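Local atomic coordinates of Chains: A (Bacteriophage sp., PDB entry 6ZNB), a protein that probably cleaves S-adenosylmethionine, as a phage SAM lyase, into 5'-methylthioadenosine and homoserine lactone. Residues D48-A53 with Q73-D78; S12-V17 with E110-G115. All coordinates share one frame; numbering follows the deposited sequence.

Interaction 1: residues D48-A53 with Q73-D78; sequences DASFVA and QIIIID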
# COMPACT_ATOMS: atom_id res chain seq x y z
N ASP A 48 15.69 6.09 7.66
CA ASP A 48 14.78 4.95 7.75
C ASP A 48 13.56 5.15 6.86
O ASP A 48 12.84 6.14 7.00
CB ASP A 48 14.36 4.73 9.20
CG ASP A 48 15.53 4.39 10.11
OD1 ASP A 48 16.69 4.58 9.69
OD2 ASP A 48 15.29 3.93 11.25
N ALA A 49 13.34 4.21 5.95
CA ALA A 49 12.21 4.26 5.04
C ALA A 49 11.97 2.87 4.47
O ALA A 49 12.86 2.02 4.48
CB ALA A 49 12.44 5.27 3.91
N SER A 50 10.75 2.65 3.98
CA SER A 50 10.37 1.40 3.34
C SER A 50 9.96 1.66 1.90
O SER A 50 9.60 2.78 1.53
CB SER A 50 9.24 0.70 4.11
OG SER A 50 8.33 1.64 4.65
N PHE A 51 10.03 0.61 1.08
CA PHE A 51 9.85 0.74 -0.36
C PHE A 51 8.97 -0.39 -0.87
O PHE A 51 9.21 -1.56 -0.56
CB PHE A 51 11.21 0.73 -1.07
CG PHE A 51 12.19 1.74 -0.55
CD1 PHE A 51 12.95 1.47 0.58
CD2 PHE A 51 12.34 2.97 -1.17
CE1 PHE A 51 13.84 2.40 1.07
CE2 PHE A 51 13.24 3.90 -0.69
CZ PHE A 51 13.99 3.62 0.44
N VAL A 52 7.97 -0.03 -1.67
CA VAL A 52 7.05 -0.99 -2.28
C VAL A 52 7.16 -0.87 -3.79
O VAL A 52 7.24 0.24 -4.33
CB VAL A 52 5.59 -0.75 -1.81
CG1 VAL A 52 4.67 -1.81 -2.39
CG2 VAL A 52 5.51 -0.76 -0.30
N ALA A 53 7.16 -2.01 -4.47
CA ALA A 53 7.24 -2.05 -5.92
C ALA A 53 5.85 -1.91 -6.54
O ALA A 53 4.85 -2.36 -5.98
CB ALA A 53 7.88 -3.35 -6.39
N GLN A 73 7.26 2.93 -4.68
CA GLN A 73 6.54 3.70 -3.68
C GLN A 73 7.39 3.78 -2.42
O GLN A 73 7.72 2.75 -1.82
CB GLN A 73 5.18 3.06 -3.38
CG GLN A 73 4.31 3.86 -2.42
CD GLN A 73 2.99 3.16 -2.13
OE1 GLN A 73 2.64 2.18 -2.79
NE2 GLN A 73 2.27 3.65 -1.14
N ILE A 74 7.76 5.00 -2.03
CA ILE A 74 8.61 5.24 -0.86
C ILE A 74 7.73 5.73 0.28
O ILE A 74 6.96 6.68 0.11
CB ILE A 74 9.71 6.25 -1.18
CG1 ILE A 74 10.44 5.86 -2.46
CG2 ILE A 74 10.69 6.36 -0.01
CD1 ILE A 74 11.53 6.82 -2.86
N ILE A 75 7.84 5.08 1.43
CA ILE A 75 7.06 5.42 2.62
C ILE A 75 8.01 5.93 3.69
O ILE A 75 8.95 5.22 4.08
CB ILE A 75 6.23 4.23 3.12
CG1 ILE A 75 5.38 3.64 2.00
CG2 ILE A 75 5.36 4.64 4.30
CD1 ILE A 75 5.99 2.43 1.32
N ILE A 76 7.77 7.14 4.17
CA ILE A 76 8.60 7.79 5.18
C ILE A 76 7.72 8.11 6.39
O ILE A 76 6.62 8.65 6.24
CB ILE A 76 9.25 9.07 4.64
CG1 ILE A 76 10.22 8.74 3.50
CG2 ILE A 76 9.98 9.82 5.75
CD1 ILE A 76 10.60 9.94 2.68
N ILE A 77 8.22 7.78 7.58
CA ILE A 77 7.54 8.09 8.84
C ILE A 77 8.36 9.13 9.59
O ILE A 77 9.59 9.09 9.58
CB ILE A 77 7.32 6.82 9.69
CG1 ILE A 77 6.59 5.75 8.88
CG2 ILE A 77 6.51 7.15 10.94
CD1 ILE A 77 7.49 4.65 8.35
N ASP A 78 7.66 10.06 10.25
CA ASP A 78 8.29 11.15 10.99
C ASP A 78 8.79 10.62 12.34
O ASP A 78 8.23 10.89 13.40
CB ASP A 78 7.31 12.31 11.15
CG ASP A 78 7.98 13.60 11.59
OD1 ASP A 78 9.20 13.59 11.84
OD2 ASP A 78 7.28 14.63 11.68
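Ala49 lies just before the first paired residues of the antiparallel strands 49-53 and 73-77, its CB resting 3.5 Å from the carbonyl O of Ile75 and touching CG1 of Ile76. Ser50 and Ile75 form a hydrogen-bonded pair, Ser50 N to Ile75 O 3.1 Å and Ile75 N to Ser50 O 2.9 Å. The Ser50 hydroxyl sits between its own backbone N and carbonyl carbon (chi1 36°), which lays OG alongside CB of Ile75. Phe51 and Ile74 make the non-hydrogen-bonded pair. Their side chains run side by side on the face away from Ser50 and Ile75, and CE2 of the ring meets Ile74 CG2 at 3.6 Å, approached obliquely. With Val52 the hydrogen bonds return, Val52 N to Gln73 O and Gln73 N to Val52 O, both nearly straight. Back on the Ser50 face, Val52 CG2 crosses to Ile75 CD1 at 3.6 Å. This pair belongs to the hairpin of strands 49-58 and 67-77. Helices 29-42 and 84-101 cover the Phe51 and Ile74 face, strand 11-21 pairs along the far edge of 67-77, and a strand of a second subunit continues the sheet beyond Ala49 to Phe51.

Interaction 2: residues S12-V17 with E110-G115; sequences SARIFV and EIQERG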
# COMPACT_ATOMS: atom_id res chain seq x y z
N SER A 12 3.38 11.29 7.96
CA SER A 12 4.02 10.36 7.05
C SER A 12 3.95 10.94 5.64
O SER A 12 3.12 11.81 5.34
CB SER A 12 3.36 8.97 7.09
OG SER A 12 1.95 9.06 6.99
N ALA A 13 4.82 10.44 4.77
CA ALA A 13 4.89 10.90 3.40
C ALA A 13 5.06 9.71 2.47
O ALA A 13 5.54 8.65 2.88
CB ALA A 13 6.02 11.91 3.19
N ARG A 14 4.67 9.90 1.22
CA ARG A 14 4.82 8.88 0.19
C ARG A 14 5.36 9.53 -1.08
O ARG A 14 4.83 10.56 -1.52
CB ARG A 14 3.49 8.16 -0.09
CG ARG A 14 2.84 7.58 1.15
CD ARG A 14 2.07 6.30 0.86
NE ARG A 14 1.13 6.46 -0.25
CZ ARG A 14 -0.01 5.79 -0.36
NH1 ARG A 14 -0.35 4.91 0.57
NH2 ARG A 14 -0.80 6.00 -1.40
N ILE A 15 6.42 8.95 -1.64
CA ILE A 15 7.07 9.46 -2.83
C ILE A 15 7.04 8.38 -3.90
O ILE A 15 7.48 7.25 -3.66
CB ILE A 15 8.52 9.90 -2.55
CG1 ILE A 15 8.54 11.05 -1.53
CG2 ILE A 15 9.22 10.30 -3.83
CD1 ILE A 15 9.92 11.34 -0.98
N PHE A 16 6.52 8.72 -5.08
CA PHE A 16 6.40 7.80 -6.20
C PHE A 16 7.42 8.17 -7.26
O PHE A 16 7.43 9.30 -7.76
CB PHE A 16 4.98 7.83 -6.77
CG PHE A 16 3.91 7.60 -5.75
CD1 PHE A 16 3.35 8.66 -5.06
CD2 PHE A 16 3.47 6.31 -5.46
CE1 PHE A 16 2.36 8.45 -4.11
CE2 PHE A 16 2.49 6.10 -4.52
CZ PHE A 16 1.93 7.17 -3.84
N VAL A 17 8.29 7.22 -7.60
CA VAL A 17 9.38 7.44 -8.54
C VAL A 17 9.30 6.38 -9.64
O VAL A 17 9.29 5.18 -9.35
CB VAL A 17 10.76 7.38 -7.85
CG1 VAL A 17 11.86 7.67 -8.85
CG2 VAL A 17 10.81 8.36 -6.69
N GLU A 110 3.41 13.16 -1.53
CA GLU A 110 2.13 13.20 -0.83
C GLU A 110 2.37 13.12 0.66
O GLU A 110 2.89 12.12 1.16
CB GLU A 110 1.22 12.06 -1.31
CG GLU A 110 0.10 11.69 -0.36
CD GLU A 110 -0.58 10.40 -0.77
OE1 GLU A 110 -0.47 10.02 -1.96
OE2 GLU A 110 -1.22 9.75 0.09
N ILE A 111 2.02 14.19 1.38
CA ILE A 111 2.18 14.25 2.83
C ILE A 111 0.89 13.81 3.50
O ILE A 111 -0.21 14.22 3.10
CB ILE A 111 2.58 15.67 3.27
CG1 ILE A 111 3.61 16.27 2.30
CG2 ILE A 111 3.14 15.64 4.69
CD1 ILE A 111 5.01 15.73 2.47
N GLN A 112 1.02 12.97 4.52
CA GLN A 112 -0.11 12.45 5.27
C GLN A 112 0.06 12.75 6.75
O GLN A 112 1.17 12.98 7.23
CB GLN A 112 -0.26 10.93 5.08
CG GLN A 112 -0.41 10.47 3.64
CD GLN A 112 -0.63 8.97 3.53
OE1 GLN A 112 -1.14 8.33 4.46
NE2 GLN A 112 -0.24 8.39 2.40
N GLU A 113 -1.06 12.75 7.47
CA GLU A 113 -1.07 12.80 8.92
C GLU A 113 -2.16 11.86 9.41
O GLU A 113 -3.34 12.05 9.09
CB GLU A 113 -1.30 14.22 9.45
CG GLU A 113 -0.95 14.36 10.93
CD GLU A 113 -2.00 15.10 11.74
OE1 GLU A 113 -2.06 14.88 12.97
OE2 GLU A 113 -2.75 15.92 11.16
N ARG A 114 -1.76 10.83 10.15
CA ARG A 114 -2.67 9.76 10.60
C ARG A 114 -3.34 9.07 9.41
O ARG A 114 -4.46 8.56 9.52
CB ARG A 114 -3.72 10.28 11.58
CG ARG A 114 -3.20 11.34 12.55
CD ARG A 114 -3.81 11.17 13.93
NE ARG A 114 -5.25 10.91 13.89
CZ ARG A 114 -6.17 11.86 13.74
NH1 ARG A 114 -5.80 13.13 13.62
NH2 ARG A 114 -7.45 11.54 13.71
N GLY A 115 -2.66 9.05 8.26
CA GLY A 115 -3.19 8.44 7.06
C GLY A 115 -4.01 9.36 6.19
O GLY A 115 -4.25 9.02 5.03
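Ser12 to Arg14 pair with Glu110 to Gln112 as antiparallel neighbours, joining strand 11-21, in the interior of the sheet, to strand 106-113, which pairs on its other side with strand 116-124. The pairs Ser12 with Gln112 and Arg14 with Glu110 are hydrogen-bonded, and Ala13 with Ile111 lies between them as the non-hydrogen-bonded pair. Arg14 N gives its hydrogen to Glu110 O at 2.8 Å, and Glu110 N returns one to Arg14 O at 3.0 Å. Ser12 N and Gln112 O, and Gln112 N and Ser12 O, close the other hydrogen-bonded pair. On one face Ala13 CB packs against Ile111 CD1 at 4.0 Å, beneath helix 84-101, whose Phe87 and Val91 also touch Ala13. The opposite face carries the polar side chains Ser12, Arg14, Glu110 and Gln112, with the Phe16 ring beside them. Gln112 is extended beyond CG, and its NE2 comes to 3.4 Å from Arg14 CG and lies over one face of the guanidinium toward the rim, with amide and guanidinium planes 70° apart. The same NE2 makes a weak hydrogen bond to Glu110 OE2. Arg14 and Glu110 run side by side, but OE2 stays 4.1 Å from Arg14 NE and well out of the guanidinium plane. Glu110 OE1 faces the edge of the Phe16 ring, near CE1. Arg14 and Glu110 are therefore matched by charge without an N-H directed at the carboxylate. Their attraction is probably diffuse, and the Gln112 amide adds a weak polar link within this cluster, while the directional bonding between the strands is carried by the backbone.

The centres of the two interactions lie about 9 Å apart in one antiparallel sheet, four of whose strands run in the order 49-58, 67-77, 11-21, 106-113, with 116-124 beyond. Interaction 1 joins the first two of these and interaction 2 the last two of the four. Strands 67-77 and 11-21 are direct neighbours, so Ile74 N to Ile15 O (2.8 Å) and Ile76 O to Ala13 N (2.9 Å) are probable hydrogen bonds linking the contacts. Along the chain interaction 1 is nested within the span closed by interaction 2, with helices 29-42 and 84-101 as crossovers. This is the beta-alpha-beta-beta-alpha-beta topology of a ferredoxin-like fold, and both interactions also reach a second subunit of the three-chain assembly.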